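Local atomic coordinates of tetraacyldisaccharide 4'-kinase (Aquifex aeolicus, PDB entry 4EHX), a protein that catalyses the transfer of the gamma-phosphate of ATP to the 4'-position of a tetraacyldisaccharide 1-phosphate, yielding lipid IVA in lipid A biosynthesis. Residues 53-58 with 134-139; 156-161 with 167-172; 198-203 with 307-312; 242-247 with 294-299. All blocks are in the same frame, centred on the assembly; numbering follows the deposited sequence.

Contact 1: residues 53-58 with 134-139; sequences SFVMYL and VFILDD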
loop_
_atom_site.group_PDB
_atom_site.type_symbol
_atom_site.label_atom_id
_atom_site.label_comp_id
_atom_site.label_asym_id
_atom_site.label_seq_id
_atom_site.Cartn_x
_atom_site.Cartn_y
_atom_site.Cartn_z
ATOM N N SER A 53 3.115 2.388 -2.731
ATOM C CA SER A 53 4.324 2.797 -3.452
ATOM C C SER A 53 5.579 2.152 -2.882
ATOM O O SER A 53 6.473 1.730 -3.629
ATOM C CB SER A 53 4.491 4.324 -3.450
ATOM O OG SER A 53 3.463 4.942 -4.183
ATOM N N PHE A 54 5.675 2.081 -1.558
ATOM C CA PHE A 54 6.865 1.509 -0.968
ATOM C C PHE A 54 6.971 0.014 -1.244
ATOM O O PHE A 54 8.062 -0.503 -1.470
ATOM C CB PHE A 54 6.967 1.778 0.548
ATOM C CG PHE A 54 8.282 1.364 1.112
ATOM C CD1 PHE A 54 9.407 2.179 0.960
ATOM C CD2 PHE A 54 8.423 0.141 1.742
ATOM C CE1 PHE A 54 10.647 1.783 1.444
ATOM C CE2 PHE A 54 9.656 -0.264 2.212
ATOM C CZ PHE A 54 10.770 0.559 2.073
ATOM N N VAL A 55 5.845 -0.696 -1.207
ATOM C CA VAL A 55 5.875 -2.124 -1.534
ATOM C C VAL A 55 6.417 -2.346 -2.950
ATOM O O VAL A 55 7.266 -3.216 -3.172
ATOM C CB VAL A 55 4.477 -2.793 -1.358
ATOM C CG1 VAL A 55 4.507 -4.206 -1.878
ATOM C CG2 VAL A 55 4.081 -2.772 0.125
ATOM N N MET A 56 5.939 -1.555 -3.908
ATOM C CA MET A 56 6.422 -1.660 -5.292
ATOM C C MET A 56 7.923 -1.408 -5.352
ATOM O O MET A 56 8.671 -2.119 -6.023
ATOM C CB MET A 56 5.716 -0.636 -6.179
ATOM C CG MET A 56 4.223 -0.893 -6.361
ATOM S SD MET A 56 3.399 0.567 -7.059
ATOM C CE MET A 56 4.164 0.599 -8.680
ATOM N N TYR A 57 8.350 -0.366 -4.652
ATOM C CA TYR A 57 9.753 0.011 -4.590
ATOM C C TYR A 57 10.613 -1.108 -3.998
ATOM O O TYR A 57 11.664 -1.466 -4.538
ATOM C CB TYR A 57 9.894 1.297 -3.774
ATOM C CG TYR A 57 11.313 1.592 -3.377
ATOM C CD1 TYR A 57 12.186 2.233 -4.258
ATOM C CD2 TYR A 57 11.786 1.239 -2.117
ATOM C CE1 TYR A 57 13.501 2.501 -3.888
ATOM C CE2 TYR A 57 13.086 1.505 -1.738
ATOM C CZ TYR A 57 13.940 2.130 -2.626
ATOM O OH TYR A 57 15.232 2.377 -2.234
ATOM N N LEU A 58 10.149 -1.667 -2.886
ATOM C CA LEU A 58 10.849 -2.756 -2.216
ATOM C C LEU A 58 10.908 -4.011 -3.087
ATOM O O LEU A 58 11.946 -4.670 -3.179
ATOM C CB LEU A 58 10.139 -3.066 -0.882
ATOM C CG LEU A 58 10.641 -4.252 -0.068
ATOM C CD1 LEU A 58 12.099 -4.018 0.331
ATOM C CD2 LEU A 58 9.744 -4.432 1.179
ATOM N N VAL A 134 11.325 -14.986 -0.733
ATOM C CA VAL A 134 11.123 -13.952 0.287
ATOM C C VAL A 134 9.672 -13.501 0.267
ATOM O O VAL A 134 9.041 -13.478 -0.796
ATOM C CB VAL A 134 12.077 -12.737 0.066
ATOM C CG1 VAL A 134 11.888 -12.134 -1.354
ATOM C CG2 VAL A 134 11.880 -11.676 1.159
ATOM N N PHE A 135 9.124 -13.182 1.441
ATOM C CA PHE A 135 7.785 -12.620 1.539
ATOM C C PHE A 135 7.820 -11.158 1.937
ATOM O O PHE A 135 8.656 -10.737 2.737
ATOM C CB PHE A 135 6.957 -13.343 2.600
ATOM C CG PHE A 135 6.616 -14.737 2.237
ATOM C CD1 PHE A 135 5.646 -14.992 1.278
ATOM C CD2 PHE A 135 7.244 -15.803 2.873
ATOM C CE1 PHE A 135 5.307 -16.303 0.941
ATOM C CE2 PHE A 135 6.914 -17.114 2.544
ATOM C CZ PHE A 135 5.938 -17.359 1.577
ATOM N N ILE A 136 6.899 -10.383 1.374
ATOM C CA ILE A 136 6.692 -9.022 1.846
ATOM C C ILE A 136 5.269 -8.971 2.399
ATOM O O ILE A 136 4.316 -9.352 1.711
ATOM C CB ILE A 136 6.820 -7.991 0.700
ATOM C CG1 ILE A 136 8.256 -7.946 0.145
ATOM C CG2 ILE A 136 6.373 -6.608 1.166
ATOM C CD1 ILE A 136 8.336 -7.223 -1.217
ATOM N N LEU A 137 5.117 -8.510 3.635
ATOM C CA LEU A 137 3.771 -8.321 4.150
ATOM C C LEU A 137 3.383 -6.913 3.745
ATOM O O LEU A 137 4.061 -5.936 4.100
ATOM C CB LEU A 137 3.724 -8.423 5.685
ATOM C CG LEU A 137 4.483 -9.576 6.354
ATOM C CD1 LEU A 137 4.158 -9.616 7.871
ATOM C CD2 LEU A 137 4.117 -10.915 5.710
ATOM N N ASP A 138 2.314 -6.780 2.980
ATOM C CA ASP A 138 1.839 -5.436 2.756
ATOM C C ASP A 138 0.887 -5.166 3.930
ATOM O O ASP A 138 -0.036 -5.932 4.216
ATOM C CB ASP A 138 1.229 -5.232 1.364
ATOM C CG ASP A 138 -0.122 -5.857 1.225
ATOM O OD1 ASP A 138 -0.430 -6.730 2.047
ATOM O OD2 ASP A 138 -0.871 -5.491 0.289
ATOM N N ASP A 139 1.155 -4.103 4.643
ATOM C CA ASP A 139 0.343 -3.779 5.787
ATOM C C ASP A 139 0.442 -4.843 6.890
ATOM O O ASP A 139 -0.561 -5.398 7.342
ATOM C CB ASP A 139 -1.109 -3.544 5.363
ATOM C CG ASP A 139 -1.851 -2.714 6.377
ATOM O OD1 ASP A 139 -1.164 -1.914 7.044
ATOM O OD2 ASP A 139 -3.079 -2.870 6.535
#
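The apolar part of this contact rests on L58 and I136, which reach toward each other and meet tip to tip. L58 CG lies 3.9 Å from I136 CD1, and L58 CD2 settles among the branches of the isoleucine, 4.0 Å from I136 CG2. With L58 CG swung opposite its backbone N (chi1 175°), the leucine leaves the helix heading for the strand. One turn back, V55 CG1 comes within 4.3 Å of the same I136 CG2, so the isoleucine is shared by two helix residues. Replacing I136 with an alanine removes the methyls that L58 and V55 meet and would probably open a gap between helix and strand. Helix 51-61 starts within the last residues of the P-loop, and strand 134-138, apolar up to D138 and followed by D139, is consistent with the Walker B strand of a P-loop kinase. The two segments run almost exactly antiparallel, at 172°, with their axes 9.7 Å apart. A second kind of meeting is apolar carbon against the root of an acid: V55 CG2 lies across D138 CB at 4.0 Å and leaves the carboxylate to other partners. No hydrogen bond joins the segments; D138 OD2 is bonded to S71 OG, and the D138 side chain comes about 4 Å, between nearest atoms, from that of K51, a predicted ATP-binding residue.

Contact 2: residues 156-161 with 167-172; sequences KKKDLK and AGNLRE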
loop_
_atom_site.group_PDB
_atom_site.type_symbol
_atom_site.label_atom_id
_atom_site.label_comp_id
_atom_site.label_asym_id
_atom_site.label_seq_id
_atom_site.Cartn_x
_atom_site.Cartn_y
_atom_site.Cartn_z
ATOM N N LYS A 156 4.341 9.288 8.497
ATOM C CA LYS A 156 4.263 10.645 7.948
ATOM C C LYS A 156 4.190 11.688 9.056
ATOM O O LYS A 156 3.805 11.387 10.191
ATOM C CB LYS A 156 3.086 10.794 6.987
ATOM C CG LYS A 156 1.751 10.560 7.623
ATOM C CD LYS A 156 0.658 10.513 6.587
ATOM C CE LYS A 156 -0.646 10.080 7.219
ATOM N NZ LYS A 156 -1.718 9.947 6.199
ATOM N N LYS A 157 4.563 12.920 8.736
ATOM C CA LYS A 157 4.609 13.962 9.761
ATOM C C LYS A 157 3.281 14.035 10.518
ATOM O O LYS A 157 3.261 14.166 11.738
ATOM C CB LYS A 157 4.967 15.323 9.148
ATOM C CG LYS A 157 5.143 16.439 10.184
ATOM C CD LYS A 157 5.442 17.775 9.496
ATOM C CE LYS A 157 5.651 18.899 10.497
ATOM N NZ LYS A 157 5.873 20.200 9.800
ATOM N N LYS A 158 2.172 13.936 9.790
ATOM C CA LYS A 158 0.838 13.997 10.404
ATOM C C LYS A 158 0.639 12.956 11.521
ATOM O O LYS A 158 -0.056 13.222 12.515
ATOM C CB LYS A 158 -0.229 13.798 9.327
ATOM C CG LYS A 158 -1.659 14.047 9.801
ATOM C CD LYS A 158 -2.649 13.610 8.736
ATOM C CE LYS A 158 -4.085 13.864 9.169
ATOM N NZ LYS A 158 -5.061 13.340 8.168
ATOM N N ASP A 159 1.235 11.776 11.350
ATOM C CA ASP A 159 1.119 10.699 12.350
ATOM C C ASP A 159 1.615 11.141 13.722
ATOM O O ASP A 159 1.019 10.792 14.749
ATOM C CB ASP A 159 1.913 9.459 11.921
ATOM C CG ASP A 159 1.318 8.761 10.708
ATOM O OD1 ASP A 159 0.087 8.855 10.502
ATOM O OD2 ASP A 159 2.079 8.095 9.964
ATOM N N LEU A 160 2.717 11.889 13.744
ATOM C CA LEU A 160 3.340 12.309 15.006
ATOM C C LEU A 160 2.458 13.252 15.820
ATOM O O LEU A 160 2.659 13.420 17.026
ATOM C CB LEU A 160 4.692 12.974 14.743
ATOM C CG LEU A 160 5.777 12.110 14.098
ATOM C CD1 LEU A 160 7.021 12.939 13.845
ATOM C CD2 LEU A 160 6.103 10.914 14.981
ATOM N N LYS A 161 1.480 13.862 15.161
ATOM C CA LYS A 161 0.588 14.793 15.837
ATOM C C LYS A 161 -0.800 14.199 16.053
ATOM O O LYS A 161 -1.684 14.872 16.567
ATOM C CB LYS A 161 0.469 16.085 15.023
ATOM C CG LYS A 161 1.807 16.744 14.710
ATOM C CD LYS A 161 1.663 17.911 13.734
ATOM C CE LYS A 161 1.342 17.429 12.328
ATOM N NZ LYS A 161 1.465 18.516 11.318
ATOM N N ALA A 167 -11.022 8.923 17.719
ATOM C CA ALA A 167 -10.817 10.378 17.767
ATOM C C ALA A 167 -9.809 10.833 16.702
ATOM O O ALA A 167 -9.974 11.880 16.077
ATOM C CB ALA A 167 -10.376 10.827 19.150
ATOM N N GLY A 168 -8.761 10.043 16.500
ATOM C CA GLY A 168 -7.791 10.332 15.452
ATOM C C GLY A 168 -7.644 9.158 14.511
ATOM O O GLY A 168 -8.519 8.294 14.460
ATOM N N ASN A 169 -6.529 9.109 13.785
ATOM C CA ASN A 169 -6.316 8.072 12.779
ATOM C C ASN A 169 -5.350 6.966 13.174
ATOM O O ASN A 169 -5.105 6.056 12.387
ATOM C CB ASN A 169 -5.833 8.697 11.465
ATOM C CG ASN A 169 -6.784 9.741 10.943
ATOM O OD1 ASN A 169 -7.882 9.419 10.492
ATOM N ND2 ASN A 169 -6.374 11.002 11.011
ATOM N N LEU A 170 -4.791 7.029 14.377
ATOM C CA LEU A 170 -3.796 6.032 14.764
ATOM C C LEU A 170 -4.433 4.678 15.092
ATOM O O LEU A 170 -5.411 4.595 15.850
ATOM C CB LEU A 170 -2.946 6.532 15.938
ATOM C CG LEU A 170 -2.049 7.740 15.651
ATOM C CD1 LEU A 170 -1.269 8.129 16.904
ATOM C CD2 LEU A 170 -1.107 7.436 14.490
ATOM N N ARG A 171 -3.881 3.614 14.521
ATOM C CA ARG A 171 -4.331 2.262 14.843
ATOM C C ARG A 171 -3.692 1.777 16.141
ATOM O O ARG A 171 -4.224 0.885 16.799
ATOM C CB ARG A 171 -4.011 1.287 13.693
ATOM C CG ARG A 171 -4.940 1.452 12.493
ATOM C CD ARG A 171 -4.727 0.363 11.441
ATOM N NE ARG A 171 -3.491 0.559 10.693
ATOM C CZ ARG A 171 -3.127 -0.176 9.649
ATOM N NH1 ARG A 171 -3.907 -1.163 9.219
ATOM N NH2 ARG A 171 -1.981 0.073 9.031
ATOM N N GLU A 172 -2.530 2.347 16.469
ATOM C CA GLU A 172 -1.780 2.022 17.689
ATOM C C GLU A 172 -1.098 3.276 18.195
ATOM O O GLU A 172 -0.774 4.167 17.402
ATOM C CB GLU A 172 -0.649 1.032 17.407
ATOM C CG GLU A 172 -1.010 -0.203 16.683
ATOM C CD GLU A 172 0.153 -1.167 16.656
ATOM O OE1 GLU A 172 0.780 -1.324 15.585
ATOM O OE2 GLU A 172 0.450 -1.752 17.724
#
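D159, whose carbonyl oxygen faces L170, is tied to K156 by two bonds. Its N donates to K156 O at 2.8 Å. In return, K156 N donates to D159 OD2 at 2.9 Å, nearly straight at 171° but arriving from above the carboxylate plane, 47° out of it. The other carboxylate oxygen, OD1, is bonded to S45 OG. The K156 N and S45 OG bonds, one to each carboxylate oxygen, fix how the carboxylate is turned. Against this turn packs the fork of L170: CD2 lies 4.0 Å from D159 O, and CD1 sits almost as near. At the rim the extended chain of K158 crosses N169 obliquely, its NZ 3.9 Å from N169 ND2, two nitrogens in loose contact and not bonded. N169 and V46 share a backbone hydrogen bond, while K156 NZ reaches G48 O. Both segments are thus bonded to the P-loop, at S45, V46 and G48, all predicted ATP-binding residues.

Contact 3: residues 198-203 with 307-312; sequences GKPTFK and KKLIYR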
loop_
_atom_site.group_PDB
_atom_site.type_symbol
_atom_site.label_atom_id
_atom_site.label_comp_id
_atom_site.label_asym_id
_atom_site.label_seq_id
_atom_site.Cartn_x
_atom_site.Cartn_y
_atom_site.Cartn_z
ATOM N N GLY A 198 17.281 6.820 16.600
ATOM C CA GLY A 198 18.424 5.927 16.665
ATOM C C GLY A 198 18.310 4.747 15.710
ATOM O O GLY A 198 19.308 4.087 15.407
ATOM N N LYS A 199 17.104 4.472 15.221
ATOM C CA LYS A 199 16.916 3.392 14.247
ATOM C C LYS A 199 17.321 3.820 12.833
ATOM O O LYS A 199 17.252 5.002 12.498
ATOM C CB LYS A 199 15.452 2.941 14.219
ATOM C CG LYS A 199 14.927 2.435 15.556
ATOM C CD LYS A 199 13.427 2.195 15.498
ATOM C CE LYS A 199 12.888 1.664 16.820
ATOM N NZ LYS A 199 13.431 0.308 17.150
ATOM N N PRO A 200 17.711 2.850 11.990
ATOM C CA PRO A 200 17.943 3.155 10.572
ATOM C C PRO A 200 16.713 3.855 10.009
ATOM O O PRO A 200 15.597 3.352 10.134
ATOM C CB PRO A 200 18.094 1.773 9.936
ATOM C CG PRO A 200 18.522 0.876 11.071
ATOM C CD PRO A 200 17.802 1.408 12.272
ATOM N N THR A 201 16.921 5.005 9.384
ATOM C CA THR A 201 15.819 5.871 8.998
ATOM C C THR A 201 16.046 6.387 7.580
ATOM O O THR A 201 17.156 6.787 7.238
ATOM C CB THR A 201 15.683 7.041 9.997
ATOM O OG1 THR A 201 15.426 6.508 11.304
ATOM C CG2 THR A 201 14.546 7.976 9.596
ATOM N N PHE A 202 14.990 6.371 6.773
ATOM C CA PHE A 202 15.080 6.671 5.342
ATOM C C PHE A 202 13.961 7.592 4.884
ATOM O O PHE A 202 12.786 7.236 4.950
ATOM C CB PHE A 202 14.969 5.376 4.537
ATOM C CG PHE A 202 15.945 4.329 4.962
ATOM C CD1 PHE A 202 15.623 3.448 5.982
ATOM C CD2 PHE A 202 17.200 4.256 4.374
ATOM C CE1 PHE A 202 16.532 2.486 6.391
ATOM C CE2 PHE A 202 18.116 3.305 4.782
ATOM C CZ PHE A 202 17.779 2.419 5.792
ATOM N N LYS A 203 14.324 8.764 4.393
ATOM C CA LYS A 203 13.325 9.690 3.887
ATOM C C LYS A 203 12.831 9.232 2.532
ATOM O O LYS A 203 13.622 8.834 1.670
ATOM C CB LYS A 203 13.928 11.087 3.755
ATOM C CG LYS A 203 14.154 11.800 5.082
ATOM C CD LYS A 203 14.741 13.176 4.786
ATOM C CE LYS A 203 14.805 14.062 6.007
ATOM N NZ LYS A 203 15.288 15.404 5.570
ATOM N N LYS A 307 19.362 -1.387 1.279
ATOM C CA LYS A 307 19.718 -2.593 0.533
ATOM C C LYS A 307 20.564 -3.505 1.407
ATOM O O LYS A 307 20.413 -4.726 1.378
ATOM C CB LYS A 307 20.499 -2.254 -0.753
ATOM C CG LYS A 307 19.638 -1.610 -1.860
ATOM C CD LYS A 307 20.496 -1.325 -3.097
ATOM C CE LYS A 307 19.670 -0.845 -4.293
ATOM N NZ LYS A 307 20.568 -0.482 -5.437
ATOM N N LYS A 308 21.470 -2.914 2.177
ATOM C CA LYS A 308 22.310 -3.702 3.076
ATOM C C LYS A 308 21.495 -4.398 4.159
ATOM O O LYS A 308 21.761 -5.558 4.475
ATOM C CB LYS A 308 23.407 -2.841 3.705
ATOM C CG LYS A 308 24.325 -3.595 4.663
ATOM C CD LYS A 308 25.563 -2.771 4.991
ATOM C CE LYS A 308 26.483 -3.513 5.952
ATOM N NZ LYS A 308 27.674 -2.690 6.315
ATOM N N LEU A 309 20.509 -3.704 4.731
ATOM C CA LEU A 309 19.662 -4.325 5.751
ATOM C C LEU A 309 18.916 -5.500 5.148
ATOM O O LEU A 309 18.750 -6.534 5.785
ATOM C CB LEU A 309 18.630 -3.350 6.329
ATOM C CG LEU A 309 19.077 -2.271 7.315
ATOM C CD1 LEU A 309 17.897 -1.357 7.630
ATOM C CD2 LEU A 309 19.649 -2.882 8.591
ATOM N N ILE A 310 18.461 -5.330 3.914
ATOM C CA ILE A 310 17.675 -6.369 3.262
ATOM C C ILE A 310 18.532 -7.593 2.976
ATOM O O ILE A 310 18.153 -8.718 3.297
ATOM C CB ILE A 310 17.029 -5.836 1.990
ATOM C CG1 ILE A 310 15.987 -4.774 2.355
ATOM C CG2 ILE A 310 16.388 -6.964 1.169
ATOM C CD1 ILE A 310 15.496 -3.983 1.164
ATOM N N TYR A 311 19.694 -7.353 2.384
ATOM C CA TYR A 311 20.666 -8.397 2.087
ATOM C C TYR A 311 20.970 -9.277 3.304
ATOM O O TYR A 311 21.016 -10.510 3.197
ATOM C CB TYR A 311 21.927 -7.727 1.536
ATOM C CG TYR A 311 23.189 -8.553 1.508
ATOM C CD1 TYR A 311 23.405 -9.499 0.512
ATOM C CD2 TYR A 311 24.196 -8.344 2.443
ATOM C CE1 TYR A 311 24.573 -10.239 0.472
ATOM C CE2 TYR A 311 25.367 -9.075 2.408
ATOM C CZ TYR A 311 25.549 -10.020 1.422
ATOM O OH TYR A 311 26.716 -10.748 1.389
ATOM N N ARG A 312 21.158 -8.655 4.465
ATOM C CA ARG A 312 21.555 -9.410 5.658
ATOM C C ARG A 312 20.503 -10.381 6.206
ATOM O O ARG A 312 20.853 -11.300 6.952
ATOM C CB ARG A 312 22.041 -8.472 6.768
ATOM C CG ARG A 312 23.330 -7.710 6.433
ATOM C CD ARG A 312 24.523 -8.653 6.300
ATOM N NE ARG A 312 25.744 -7.925 5.939
ATOM C CZ ARG A 312 26.599 -7.426 6.828
ATOM N NH1 ARG A 312 26.371 -7.584 8.129
ATOM N NH2 ARG A 312 27.685 -6.774 6.420
#
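On L309, CG stands opposite the carbonyl carbon (chi1 -75°) and CD1 carries the chain on in extended form, which brings this one methyl to both P200 and F202. On the strand side F202 CG likewise lies opposite its own carbonyl carbon, and the ring is turned so that its far end, CZ, leads toward the helix. L309 CD1 is 3.9 Å from P200 CB and 4.1 Å from P200 CG, so it meets the CB-CG edge of the pyrrolidine ring, the two side chains crossing at about a right angle. The same methyl meets F202 CZ at 4.2 Å, at the edge of the aromatic ring and near its plane, not over a face. Beside the proline, T201 OG1 donates back across it to K199 O at 2.7 Å, tilted 45° above the carbonyl plane. No polar bond crosses between the segments. F202 also packs on K305 and L306, earlier in helix 303-312, while I310 turns to L58 and L61 of helix 51-61. P200 and F202 are hydrogen-bonded through the backbone to L183 of the parallel neighbour, strand 182-186. Helix 303-312 lies between the start of strand 201-212 and helix 51-61, which it meets through L309 and I310 respectively.

Contact 4: residues 242-247 with 294-299; sequences RKVLKN and LNFKVK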
loop_
_atom_site.group_PDB
_atom_site.type_symbol
_atom_site.label_atom_id
_atom_site.label_comp_id
_atom_site.label_asym_id
_atom_site.label_seq_id
_atom_site.Cartn_x
_atom_site.Cartn_y
_atom_site.Cartn_z
ATOM N N ARG A 242 -7.903 15.806 -7.702
ATOM C CA ARG A 242 -8.012 17.123 -8.331
ATOM C C ARG A 242 -6.788 17.992 -8.053
ATOM O O ARG A 242 -6.271 18.662 -8.949
ATOM C CB ARG A 242 -9.276 17.858 -7.866
ATOM C CG ARG A 242 -10.580 17.327 -8.446
ATOM C CD ARG A 242 -11.779 18.118 -7.928
ATOM N NE ARG A 242 -11.848 19.453 -8.513
ATOM C CZ ARG A 242 -12.711 19.809 -9.460
ATOM N NH1 ARG A 242 -13.595 18.935 -9.920
ATOM N NH2 ARG A 242 -12.699 21.046 -9.938
ATOM N N LYS A 243 -6.339 17.981 -6.803
ATOM C CA LYS A 243 -5.181 18.766 -6.396
ATOM C C LYS A 243 -3.932 18.337 -7.162
ATOM O O LYS A 243 -3.229 19.167 -7.743
ATOM C CB LYS A 243 -4.956 18.631 -4.887
ATOM C CG LYS A 243 -3.868 19.541 -4.332
ATOM C CD LYS A 243 -4.207 21.008 -4.555
ATOM C CE LYS A 243 -3.108 21.920 -4.025
ATOM N NZ LYS A 243 -2.909 21.767 -2.556
ATOM N N VAL A 244 -3.665 17.035 -7.165
ATOM C CA VAL A 244 -2.484 16.495 -7.825
ATOM C C VAL A 244 -2.452 16.856 -9.307
ATOM O O VAL A 244 -1.413 17.254 -9.836
ATOM C CB VAL A 244 -2.409 14.965 -7.680
ATOM C CG1 VAL A 244 -1.243 14.411 -8.497
ATOM C CG2 VAL A 244 -2.287 14.575 -6.209
ATOM N N LEU A 245 -3.592 16.706 -9.976
ATOM C CA LEU A 245 -3.697 17.044 -11.390
ATOM C C LEU A 245 -3.358 18.516 -11.619
ATOM O O LEU A 245 -2.657 18.866 -12.572
ATOM C CB LEU A 245 -5.107 16.744 -11.909
ATOM C CG LEU A 245 -5.526 15.271 -11.995
ATOM C CD1 LEU A 245 -7.014 15.140 -12.346
ATOM C CD2 LEU A 245 -4.677 14.541 -13.017
ATOM N N LYS A 246 -3.863 19.372 -10.736
ATOM C CA LYS A 246 -3.616 20.808 -10.823
ATOM C C LYS A 246 -2.135 21.135 -10.633
ATOM O O LYS A 246 -1.545 21.861 -11.432
ATOM C CB LYS A 246 -4.460 21.561 -9.791
ATOM C CG LYS A 246 -4.274 23.071 -9.816
ATOM C CD LYS A 246 -5.129 23.759 -8.763
ATOM C CE LYS A 246 -4.952 25.271 -8.817
ATOM N NZ LYS A 246 -5.801 25.979 -7.817
ATOM N N ASN A 247 -1.539 20.588 -9.577
ATOM C CA ASN A 247 -0.130 20.842 -9.279
ATOM C C ASN A 247 0.819 20.343 -10.368
ATOM O O ASN A 247 1.932 20.850 -10.509
ATOM C CB ASN A 247 0.262 20.244 -7.921
ATOM C CG ASN A 247 -0.473 20.891 -6.758
ATOM O OD1 ASN A 247 -0.790 20.232 -5.766
ATOM N ND2 ASN A 247 -0.748 22.187 -6.875
ATOM N N LEU A 294 -1.993 8.191 -13.087
ATOM C CA LEU A 294 -0.688 8.791 -12.910
ATOM C C LEU A 294 0.251 7.780 -12.252
ATOM O O LEU A 294 -0.162 6.977 -11.412
ATOM C CB LEU A 294 -0.796 10.049 -12.059
ATOM C CG LEU A 294 -1.823 11.090 -12.513
ATOM C CD1 LEU A 294 -1.883 12.251 -11.524
ATOM C CD2 LEU A 294 -1.503 11.588 -13.909
ATOM N N ASN A 295 1.518 7.817 -12.640
ATOM C CA ASN A 295 2.499 6.911 -12.060
ATOM C C ASN A 295 3.601 7.700 -11.380
ATOM O O ASN A 295 4.264 8.532 -12.001
ATOM C CB ASN A 295 3.077 5.986 -13.136
ATOM C CG ASN A 295 3.791 4.777 -12.549
ATOM O OD1 ASN A 295 3.733 4.523 -11.344
ATOM N ND2 ASN A 295 4.449 4.013 -13.405
ATOM N N PHE A 296 3.769 7.449 -10.090
ATOM C CA PHE A 296 4.822 8.071 -9.309
ATOM C C PHE A 296 5.891 7.039 -8.973
ATOM O O PHE A 296 5.614 5.842 -8.933
ATOM C CB PHE A 296 4.233 8.673 -8.035
ATOM C CG PHE A 296 3.375 9.869 -8.288
ATOM C CD1 PHE A 296 2.085 9.722 -8.768
ATOM C CD2 PHE A 296 3.862 11.147 -8.066
ATOM C CE1 PHE A 296 1.294 10.832 -9.012
ATOM C CE2 PHE A 296 3.080 12.255 -8.305
ATOM C CZ PHE A 296 1.791 12.098 -8.785
ATOM N N LYS A 297 7.117 7.501 -8.760
ATOM C CA LYS A 297 8.202 6.610 -8.379
ATOM C C LYS A 297 8.708 7.037 -7.016
ATOM O O LYS A 297 8.668 8.223 -6.688
ATOM C CB LYS A 297 9.332 6.646 -9.414
ATOM C CG LYS A 297 8.992 5.955 -10.734
ATOM C CD LYS A 297 8.715 4.471 -10.524
ATOM C CE LYS A 297 8.196 3.808 -11.791
ATOM N NZ LYS A 297 9.170 3.871 -12.910
ATOM N N VAL A 298 9.151 6.069 -6.217
ATOM C CA VAL A 298 9.722 6.362 -4.913
ATOM C C VAL A 298 11.183 6.720 -5.083
ATOM O O VAL A 298 11.921 6.053 -5.806
ATOM C CB VAL A 298 9.628 5.156 -3.937
ATOM C CG1 VAL A 298 10.655 5.299 -2.809
ATOM C CG2 VAL A 298 8.216 5.020 -3.381
ATOM N N LYS A 299 11.597 7.785 -4.416
ATOM C CA LYS A 299 13.002 8.118 -4.329
ATOM C C LYS A 299 13.327 8.061 -2.853
ATOM O O LYS A 299 12.746 8.805 -2.063
ATOM C CB LYS A 299 13.253 9.530 -4.844
ATOM C CG LYS A 299 12.668 9.797 -6.229
ATOM C CD LYS A 299 13.442 9.052 -7.291
ATOM C CE LYS A 299 12.962 9.447 -8.702
ATOM N NZ LYS A 299 13.692 8.685 -9.750
#
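Here helix 237-248 packs across strand 291-300 in the C-terminal alpha/beta part of the kinase, where strands 229-233, 252-257 and 275-277 run parallel. Strand 291-300 runs parallel to 275-277 and also pairs antiparallel with strand 201-212, the two-stranded link back to the P-loop part. The helix and strand cross steeply, at 78°, with their segment axes 11.6 Å apart, a spacing bridged by side chains alone. V244 meets both strand residues with a single methyl. Its CG1, swung opposite the backbone N (chi1 174°), touches L294 CD1 at 3.8 Å and F296 CZ at 3.8 Å. Towards the phenylalanine the methyl comes in at the ring edge, near the ring plane, so the contact is with the rim and not a CH-pi contact over a face. V244 runs alongside both L294 and F296, pointing the opposite way to each. L294 is the more deeply buried of the two strand residues, and it packs as well on F241 and L248, a turn on each side of V244 and L245 along the helix. L245 leans instead toward strand 252-257, against V252 and F255, yet one branch still finds the leucine. That last meeting is oblique, L245 CD2 lying 3.9 Å from L294 CD1.

Overall arrangement
From the N terminus, helix 51-61 after the P-loop meets strand 134-138 in contact 1, closing a loop of 75 intervening residues. Contact 2 follows in series and closes a short loop of five residues, 156-161 on 167-172; R171 joins it to contact 1 by a salt bridge to D139. Contact 3 then opens at 198-203 and closes only at 307-312, near the C terminus, and contact 4, 242-247 with 294-299, falls wholly within that span. I310 of contact 3 packs on L58 of contact 1, and V298 of contact 4 on S53 and Y57, so helix 51-61 meets elements of both. Strands 201-212 and 291-300, antiparallel neighbours, connect the P-loop part with the C-terminal part.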